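Local coordinates for transcriptional repressor (Vibrio fischeri, PDB 3KV1), which probably acts as a SorC-family transcriptional repressor whose putative sugar-binding domain, the part crystallised, would sense a carbohydrate effector, at residues I27-P32 / T251-A256; V85-G90 / I211-E216; L118-Y123 / A137-T142. All blocks are in the same frame, centred on the assembly; numbering follows the deposited sequence. Where two conformers were deposited one is given.

In the fold
Interaction 1 (27-32 with 251-256) and interaction 2 (85-90 with 211-216) reach the same mixed sheet from opposite sides of the chain's centre, with centres 28 Å and nearest atoms about 17 Å apart. Along the sequence each contact encloses the next: 27-32 and 251-256 bracket interaction 2, whose segments in turn bracket interaction 3 (118-123 with 137-142). Interactions 2 and 3 touch, their centres 8 Å apart: probable hydrogen bonds join Gly90 O to Ala122 N and Ala122 O to Ile211 N, both 2.8 Å. Interaction 3 also forms part of the interface with the second subunit. All six segments belong to the putative sugar-binding domain.

Interaction 1: I27-P32 / T251-A256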
loop_
_atom_site.group_PDB
_atom_site.type_symbol
_atom_site.label_atom_id
_atom_site.label_comp_id
_atom_site.label_asym_id
_atom_site.label_seq_id
_atom_site.Cartn_x
_atom_site.Cartn_y
_atom_site.Cartn_z
ATOM N N ILE A 27 22.486 -9.230 21.484
ATOM C CA ILE A 27 23.255 -10.337 20.915
ATOM C C ILE A 27 22.622 -11.688 21.218
ATOM O O ILE A 27 22.389 -12.046 22.379
ATOM C CB ILE A 27 24.708 -10.309 21.456
ATOM C CG1 ILE A 27 25.390 -9.009 21.058
ATOM C CG2 ILE A 27 25.512 -11.526 20.975
ATOM C CD1 ILE A 27 25.389 -8.759 19.565
ATOM N N SER A 28 22.346 -12.443 20.160
ATOM C CA SER A 28 21.724 -13.756 20.298
ATOM C C SER A 28 22.783 -14.856 20.159
ATOM O O SER A 28 23.781 -14.712 19.430
ATOM C CB SER A 28 20.598 -13.924 19.250
ATOM O OG SER A 28 21.131 -13.987 17.940
ATOM N N LEU A 29 22.575 -15.961 20.866
ATOM C CA LEU A 29 23.501 -17.083 20.771
ATOM C C LEU A 29 23.489 -17.641 19.350
ATOM O O LEU A 29 22.480 -17.563 18.642
ATOM C CB LEU A 29 23.117 -18.176 21.765
ATOM C CG LEU A 29 23.206 -17.709 23.223
ATOM C CD1 LEU A 29 22.717 -18.792 24.150
ATOM C CD2 LEU A 29 24.647 -17.308 23.560
ATOM N N ASP A 30 24.613 -18.212 18.926
ATOM C CA ASP A 30 24.682 -18.812 17.600
ATOM C C ASP A 30 23.696 -19.962 17.419
ATOM O O ASP A 30 23.551 -20.826 18.303
ATOM C CB ASP A 30 26.116 -19.307 17.305
ATOM C CG ASP A 30 27.119 -18.165 17.160
ATOM O OD1 ASP A 30 26.725 -17.037 16.755
ATOM O OD2 ASP A 30 28.320 -18.401 17.438
ATOM N N GLN A 31 23.042 -19.969 16.258
ATOM C CA GLN A 31 22.027 -20.966 15.910
ATOM C C GLN A 31 22.485 -21.848 14.754
ATOM O O GLN A 31 23.438 -21.506 14.053
ATOM C CB GLN A 31 20.737 -20.244 15.496
ATOM C CG GLN A 31 20.201 -19.342 16.583
ATOM C CD GLN A 31 19.859 -20.137 17.806
ATOM O OE1 GLN A 31 19.255 -21.201 17.699
ATOM N NE2 GLN A 31 20.277 -19.658 18.984
ATOM N N PRO A 32 21.798 -22.978 14.532
ATOM C CA PRO A 32 22.273 -23.961 13.535
ATOM C C PRO A 32 22.148 -23.530 12.076
ATOM O O PRO A 32 22.851 -24.092 11.220
ATOM C CB PRO A 32 21.361 -25.169 13.785
ATOM C CG PRO A 32 20.127 -24.568 14.427
ATOM C CD PRO A 32 20.718 -23.540 15.358
ATOM N N THR A 251 22.248 -8.851 16.515
ATOM C CA THR A 251 23.022 -9.771 15.695
ATOM C C THR A 251 23.435 -10.968 16.555
ATOM O O THR A 251 22.983 -11.108 17.690
ATOM C CB THR A 251 24.264 -9.056 15.024
ATOM O OG1 THR A 251 24.845 -9.894 14.011
ATOM C CG2 THR A 251 25.362 -8.707 16.069
ATOM N N SER A 252 24.256 -11.852 16.000
ATOM C CA SER A 252 24.624 -13.106 16.674
ATOM C C SER A 252 25.971 -12.965 17.422
ATOM O O SER A 252 26.715 -12.024 17.161
ATOM C CB SER A 252 24.816 -14.219 15.640
ATOM O OG SER A 252 25.982 -13.972 14.855
ATOM N N VAL A 253 26.291 -13.916 18.304
ATOM C CA VAL A 253 27.586 -13.920 18.971
ATOM C C VAL A 253 28.732 -13.914 17.944
ATOM O O VAL A 253 29.678 -13.123 18.041
ATOM C CB VAL A 253 27.745 -15.145 19.924
ATOM C CG1 VAL A 253 29.207 -15.322 20.366
ATOM C CG2 VAL A 253 26.832 -14.984 21.160
ATOM N N SER A 254 28.669 -14.807 16.963
ATOM C CA SER A 254 29.758 -14.848 15.960
ATOM C C SER A 254 29.922 -13.537 15.188
ATOM O O SER A 254 31.076 -13.125 14.905
ATOM C CB SER A 254 29.580 -16.008 14.977
ATOM O OG SER A 254 29.989 -17.193 15.591
ATOM N N CYS A 255 28.811 -12.896 14.804
ATOM C CA CYS A 255 28.930 -11.582 14.146
ATOM C C CYS A 255 29.603 -10.580 15.074
ATOM O O CYS A 255 30.464 -9.801 14.641
ATOM C CB CYS A 255 27.591 -10.996 13.699
ATOM S SG CYS A 255 26.852 -11.856 12.299
ATOM N N ALA A 256 29.204 -10.586 16.343
ATOM C CA ALA A 256 29.777 -9.649 17.309
ATOM C C ALA A 256 31.286 -9.853 17.427
ATOM O O ALA A 256 32.054 -8.885 17.436
ATOM C CB ALA A 256 29.121 -9.805 18.676
#
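The ends of strands 24-28 and 248-252 run parallel here, bridged at Ile27-Thr251 and Ser28-Ser252, and the second strand passes directly into helix 253-264. Two backbone bonds join the segments, and Thr251 also pairs with Leu26 just before them: Ser28 N gives to Thr251 O in the carbonyl plane (2.9 Å, 168° at hydrogen), and Val253 N gives a hydrogen bond to Ser28 O at 2.9 Å, nearly along the C=O axis but clearly bent at the hydrogen. Ile27 and Thr251 stand side by side on one sheet face, where Ile27 CD1 presses on Thr251 CG2 at 3.5 Å, tighter than usual for carbons. The same CD1 meets Ala256 CB. Ile27 CG2, anti to its backbone N, lies against Val253 CG2 at 3.7 Å, the two side chains crossing at about a right angle; Leu12 and Leu16 of helix 10-20 add to this apolar cluster. Thr251 OG1 turns elsewhere, to Ala228 O.

Beyond the strand, Asp30 turns its carboxylate onto the start of the helix (chi1 -68°, CG beside its own N). OD1 accepts from Ser254 N through its syn lone pair, 3.0 Å and 166°, while OD2 is met from above the carboxylate plane by Ser254 OG at 2.8 Å. Two bonds to one residue limit the carboxylate's rotation, and its negative charge probably interacts favourably with the helix N-terminus. Ser252 OG, between its own N and carbonyl carbon, accepts from Cys255 N at 3.0 Å. This is an N-cap placed where a parallel strand turns into a helix, within the Rossmann-like alpha/beta fold of the sugar-binding domain.

Interaction 2: V85-G90 / I211-E216; sequences VSAIGG and IGLEME
A single beta bridge beyond the end of strand 83-86 marks this contact, in the loop that follows a parallel strand of the Rossmann-like alpha/beta sheet. The partner, 211-214, is an extended segment leading to helix 215-219, with Glu214 at the N-cap position. Ile88 and Gly212 face each other with their CA atoms 4.0 Å apart. On one flank of the bridge Leu213 N gives to Ala87 O at 2.9 Å, in the carbonyl plane and with 159° at the hydrogen. On the other, Gly89 N gives to Ile211 O at 3.1 Å, nearly along the C=O axis. Ile88 CA also directs its hydrogen at Ile211 O, a CH...O contact of 3.5 Å. That oxygen therefore has the Gly89 N-H and the Ile88 CA-H before it, with Ile88 CG1, anti to the backbone N (chi1 178°), lying alongside.

The close approach depends on Gly212: a CB there would point at the other segment and come 2.5 Å from Ala87 O, a clash. One step further, Leu213 swings CG beside its own N (chi1 -65°), and its CD1 branch packs on Ala87 CB at 3.9 Å. Phe192 touches the same alanine and Ala146 of helix 137-147 the same leucine, so this small apolar pair is built into a larger core. Gly90 pairs through its backbone with Ala120, extending the row of main-chain links.

Every touching residue is buried, and the specific bonding is entirely main chain to main chain. Two buried N-H groups and two buried carbonyls thus satisfy one another, while the side chains contribute shape and apolar packing rather than polarity.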
loop_
_atom_site.group_PDB
_atom_site.type_symbol
_atom_site.label_atom_id
_atom_site.label_comp_id
_atom_site.label_asym_id
_atom_site.label_seq_id
_atom_site.Cartn_x
_atom_site.Cartn_y
_atom_site.Cartn_z
ATOM N N VAL A 85 5.494 2.790 9.303
ATOM C CA VAL A 85 5.521 3.529 8.043
ATOM C C VAL A 85 6.535 2.910 7.097
ATOM O O VAL A 85 7.710 2.733 7.472
ATOM C CB VAL A 85 5.931 5.001 8.266
ATOM C CG1 VAL A 85 5.761 5.779 6.965
ATOM C CG2 VAL A 85 5.090 5.633 9.398
ATOM N N SER A 86 6.110 2.568 5.878
ATOM C CA SER A 86 7.066 1.999 4.904
ATOM C C SER A 86 8.136 2.991 4.534
ATOM O O SER A 86 7.830 4.149 4.201
ATOM C CB SER A 86 6.320 1.604 3.628
ATOM O OG SER A 86 5.431 0.548 3.898
ATOM N N ALA A 87 9.399 2.551 4.558
ATOM C CA ALA A 87 10.520 3.417 4.214
ATOM C C ALA A 87 11.015 3.151 2.813
ATOM O O ALA A 87 11.999 3.743 2.382
ATOM C CB ALA A 87 11.701 3.207 5.196
ATOM N N ILE A 88 10.354 2.237 2.122
ATOM C CA ILE A 88 10.752 1.852 0.771
ATOM C C ILE A 88 9.467 1.396 0.092
ATOM O O ILE A 88 8.532 0.970 0.772
ATOM C CB ILE A 88 11.870 0.778 0.770
ATOM C CG1 ILE A 88 12.212 0.382 -0.664
ATOM C CG2 ILE A 88 11.422 -0.484 1.567
ATOM C CD1 ILE A 88 13.507 -0.495 -0.796
ATOM N N GLY A 89 9.392 1.551 -1.222
ATOM C CA GLY A 89 8.176 1.237 -1.983
ATOM C C GLY A 89 7.882 -0.254 -2.064
ATOM O O GLY A 89 8.636 -1.095 -1.532
ATOM N N GLY A 90 6.810 -0.604 -2.770
ATOM C CA GLY A 90 6.365 -1.985 -2.818
ATOM C C GLY A 90 6.911 -2.797 -3.967
ATOM O O GLY A 90 7.357 -2.273 -4.963
ATOM N N ILE A 211 13.157 3.671 -4.670
ATOM C CA ILE A 211 12.351 4.718 -4.105
ATOM C C ILE A 211 12.178 4.474 -2.620
ATOM O O ILE A 211 11.587 3.475 -2.214
ATOM C CB ILE A 211 10.963 4.755 -4.765
ATOM C CG1 ILE A 211 11.143 5.222 -6.222
ATOM C CG2 ILE A 211 10.085 5.740 -4.020
ATOM C CD1 ILE A 211 9.912 5.169 -7.025
ATOM N N GLY A 212 12.723 5.363 -1.804
ATOM C CA GLY A 212 12.602 5.182 -0.362
ATOM C C GLY A 212 13.460 6.212 0.335
ATOM O O GLY A 212 13.912 7.165 -0.316
ATOM N N LEU A 213 13.662 6.042 1.641
ATOM C CA LEU A 213 14.589 6.899 2.401
ATOM C C LEU A 213 16.049 6.787 1.961
ATOM O O LEU A 213 16.416 5.917 1.170
ATOM C CB LEU A 213 14.515 6.571 3.893
ATOM C CG LEU A 213 13.191 6.862 4.621
ATOM C CD1 LEU A 213 13.421 6.548 6.085
ATOM C CD2 LEU A 213 12.750 8.321 4.434
ATOM N N GLU A 214 16.878 7.698 2.465
ATOM C CA GLU A 214 18.322 7.644 2.217
ATOM C C GLU A 214 19.121 7.695 3.516
ATOM O O GLU A 214 18.567 7.883 4.607
ATOM C CB GLU A 214 18.761 8.778 1.281
ATOM C CG GLU A 214 18.458 10.164 1.811
ATOM C CD GLU A 214 18.893 11.260 0.850
ATOM O OE1 GLU A 214 18.092 11.630 -0.031
ATOM O OE2 GLU A 214 20.039 11.741 0.968
HETATM N N MSE A 215 20.433 7.525 3.385
HETATM C CA MSE A 215 21.313 7.436 4.561
HETATM C C MSE A 215 21.188 8.651 5.480
HETATM O O MSE A 215 21.148 8.511 6.696
HETATM C CB MSE A 215 22.779 7.300 4.122
HETATM C CG MSE A 215 23.654 6.884 5.278
HETATM SE SE MSE A 215 23.337 5.005 5.626
HETATM C CE MSE A 215 23.912 4.245 3.933
ATOM N N GLU A 216 21.107 9.842 4.908
ATOM C CA GLU A 216 20.989 11.038 5.743
ATOM C C GLU A 216 19.702 11.065 6.580
ATOM O O GLU A 216 19.664 11.661 7.655
ATOM C CB GLU A 216 21.106 12.304 4.902
ATOM C CG GLU A 216 21.387 13.546 5.722
ATOM C CD GLU A 216 22.720 13.490 6.478
ATOM O OE1 GLU A 216 23.632 12.720 6.088
ATOM O OE2 GLU A 216 22.858 14.230 7.472
#

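Interaction 3: L118-Y123 / A137-T142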
loop_
_atom_site.group_PDB
_atom_site.type_symbol
_atom_site.label_atom_id
_atom_site.label_comp_id
_atom_site.label_asym_id
_atom_site.label_seq_id
_atom_site.Cartn_x
_atom_site.Cartn_y
_atom_site.Cartn_z
ATOM N N LEU A 118 3.739 3.407 1.504
ATOM C CA LEU A 118 4.376 4.295 0.533
ATOM C C LEU A 118 3.804 3.882 -0.820
ATOM O O LEU A 118 4.043 2.747 -1.251
ATOM C CB LEU A 118 5.905 4.134 0.593
ATOM C CG LEU A 118 6.700 5.080 -0.311
ATOM C CD1 LEU A 118 6.446 6.550 0.019
ATOM C CD2 LEU A 118 8.190 4.752 -0.150
ATOM N N TYR A 119 2.991 4.757 -1.452
ATOM C CA TYR A 119 2.313 4.419 -2.718
ATOM C C TYR A 119 3.205 4.597 -3.943
ATOM O O TYR A 119 2.937 5.454 -4.809
ATOM C CB TYR A 119 1.002 5.240 -2.871
ATOM C CG TYR A 119 0.015 4.845 -1.816
ATOM C CD1 TYR A 119 -0.266 5.697 -0.753
ATOM C CD2 TYR A 119 -0.594 3.592 -1.840
ATOM C CE1 TYR A 119 -1.168 5.319 0.249
ATOM C CE2 TYR A 119 -1.490 3.199 -0.825
ATOM C CZ TYR A 119 -1.761 4.071 0.209
ATOM O OH TYR A 119 -2.637 3.674 1.217
ATOM N N ALA A 120 4.272 3.794 -4.013
ATOM C CA ALA A 120 5.190 3.816 -5.127
ATOM C C ALA A 120 5.891 2.465 -5.138
ATOM O O ALA A 120 6.024 1.819 -4.087
ATOM C CB ALA A 120 6.249 4.892 -4.920
ATOM N N PRO A 121 6.366 2.053 -6.304
ATOM C CA PRO A 121 7.132 0.800 -6.305
ATOM C C PRO A 121 8.510 0.983 -5.637
ATOM O O PRO A 121 9.049 2.092 -5.603
ATOM C CB PRO A 121 7.359 0.498 -7.795
ATOM C CG PRO A 121 6.907 1.674 -8.555
ATOM C CD PRO A 121 6.245 2.676 -7.628
ATOM N N ALA A 122 9.078 -0.116 -5.174
ATOM C CA ALA A 122 10.429 -0.086 -4.573
ATOM C C ALA A 122 11.483 0.275 -5.614
ATOM O O ALA A 122 12.436 1.010 -5.320
ATOM C CB ALA A 122 10.764 -1.453 -3.983
ATOM N N TYR A 123 11.318 -0.236 -6.834
ATOM C CA TYR A 123 12.367 -0.146 -7.870
ATOM C C TYR A 123 11.865 0.456 -9.162
ATOM O O TYR A 123 10.707 0.244 -9.540
ATOM C CB TYR A 123 12.953 -1.531 -8.188
ATOM C CG TYR A 123 13.518 -2.203 -6.966
ATOM C CD1 TYR A 123 14.565 -1.628 -6.265
ATOM C CD2 TYR A 123 12.986 -3.394 -6.495
ATOM C CE1 TYR A 123 15.090 -2.221 -5.120
ATOM C CE2 TYR A 123 13.503 -4.007 -5.364
ATOM C CZ TYR A 123 14.550 -3.415 -4.670
ATOM O OH TYR A 123 15.071 -4.035 -3.554
ATOM N N ALA A 137 3.491 14.648 -4.469
ATOM C CA ALA A 137 3.034 15.034 -3.128
ATOM C C ALA A 137 2.651 13.835 -2.223
ATOM O O ALA A 137 2.938 13.847 -1.029
ATOM C CB ALA A 137 1.883 16.031 -3.207
ATOM N N THR A 138 2.017 12.811 -2.782
ATOM C CA THR A 138 1.586 11.676 -1.978
ATOM C C THR A 138 2.790 10.864 -1.452
ATOM O O THR A 138 2.775 10.392 -0.298
ATOM C CB THR A 138 0.667 10.763 -2.791
ATOM O OG1 THR A 138 -0.470 11.522 -3.219
ATOM C CG2 THR A 138 0.234 9.557 -1.947
ATOM N N ILE A 139 3.812 10.714 -2.300
ATOM C CA ILE A 139 5.038 9.999 -1.951
ATOM C C ILE A 139 5.845 10.834 -0.955
ATOM O O ILE A 139 6.319 10.307 0.050
ATOM C CB ILE A 139 5.890 9.653 -3.199
ATOM C CG1 ILE A 139 5.323 8.430 -3.913
ATOM C CG2 ILE A 139 7.331 9.281 -2.810
ATOM C CD1 ILE A 139 4.109 8.616 -4.593
ATOM N N LYS A 140 5.916 12.147 -1.178
ATOM C CA LYS A 140 6.704 13.012 -0.303
ATOM C C LYS A 140 6.114 13.026 1.098
ATOM O O LYS A 140 6.853 13.081 2.081
ATOM C CB LYS A 140 6.770 14.460 -0.851
ATOM C CG LYS A 140 7.795 14.642 -1.930
ATOM C CD LYS A 140 7.722 16.013 -2.610
ATOM C CE LYS A 140 7.708 17.145 -1.608
ATOM N NZ LYS A 140 7.444 18.461 -2.286
ATOM N N GLU A 141 4.793 12.946 1.200
ATOM C CA GLU A 141 4.167 13.027 2.508
ATOM C C GLU A 141 4.543 11.808 3.340
ATOM O O GLU A 141 4.887 11.941 4.510
ATOM C CB GLU A 141 2.639 13.159 2.454
ATOM C CG GLU A 141 2.056 13.447 3.826
ATOM C CD GLU A 141 0.542 13.603 3.811
ATOM O OE1 GLU A 141 0.011 14.296 2.910
ATOM O OE2 GLU A 141 -0.119 13.039 4.714
ATOM N N THR A 142 4.499 10.622 2.735
ATOM C CA THR A 142 4.803 9.415 3.493
ATOM C C THR A 142 6.285 9.380 3.843
ATOM O O THR A 142 6.659 8.990 4.951
ATOM C CB THR A 142 4.381 8.133 2.733
ATOM O OG1 THR A 142 2.960 8.173 2.544
ATOM C CG2 THR A 142 4.724 6.882 3.547
HETATM O O HOH W 1 2.711 7.291 -0.084
#
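Leu118 extends with CG anti to its backbone N (chi1 -176°), and its chi2 of 60° carries CD1 towards helix 137-147. Ile139 answers with CG1 anti to its carbonyl carbon, and its chi2 of 71° sends CD1 over the loop backbone. These rotations set Ile139 against both Leu118 and Ala120. Leu118 CD1 sits between Ile139 and Thr142, 3.8 Å from Thr142 CB and 4.0 Å from Ile139 CG2, the Leu118 and Thr142 side chains crossing obliquely. Further along the loop, Ile139 CG1 packs on Ala120 CB at 3.8 Å, while Ile139 CD1 reaches Tyr119 O at 3.4 Å. Thr138 CG2, anti to its own N, meets the Tyr119 ring obliquely at CD1.

The backbone bends sharply at Tyr119, the centre of an inverse gamma turn whose weak bond runs from Ala120 N to Leu118 O. Tyr119 N instead faces the helix and gives to a water at 2.9 Å. This water in turn donates to Thr138 O, 3.1 Å away, and lies 2.8 Å from Thr142 OG1, a hydroxyl placed beside its own backbone N. Three protein atoms therefore hold the water, two from successive turns of the helix and one from the loop. Tyr119 OH hydrogen-bonds to Asp101 OD2 of the second subunit, and Pro121 of that subunit packs on Ile139, so this loop-helix contact forms part of the interface with the second subunit.

Direct contact between the segments is mainly apolar packing, with the polar coupling delegated to the water. By linking Tyr119 N to Thr138 O and Thr142 OG1, the water lets a loop N-H and a helical carbonyl be satisfied together although the two backbones do not meet directly.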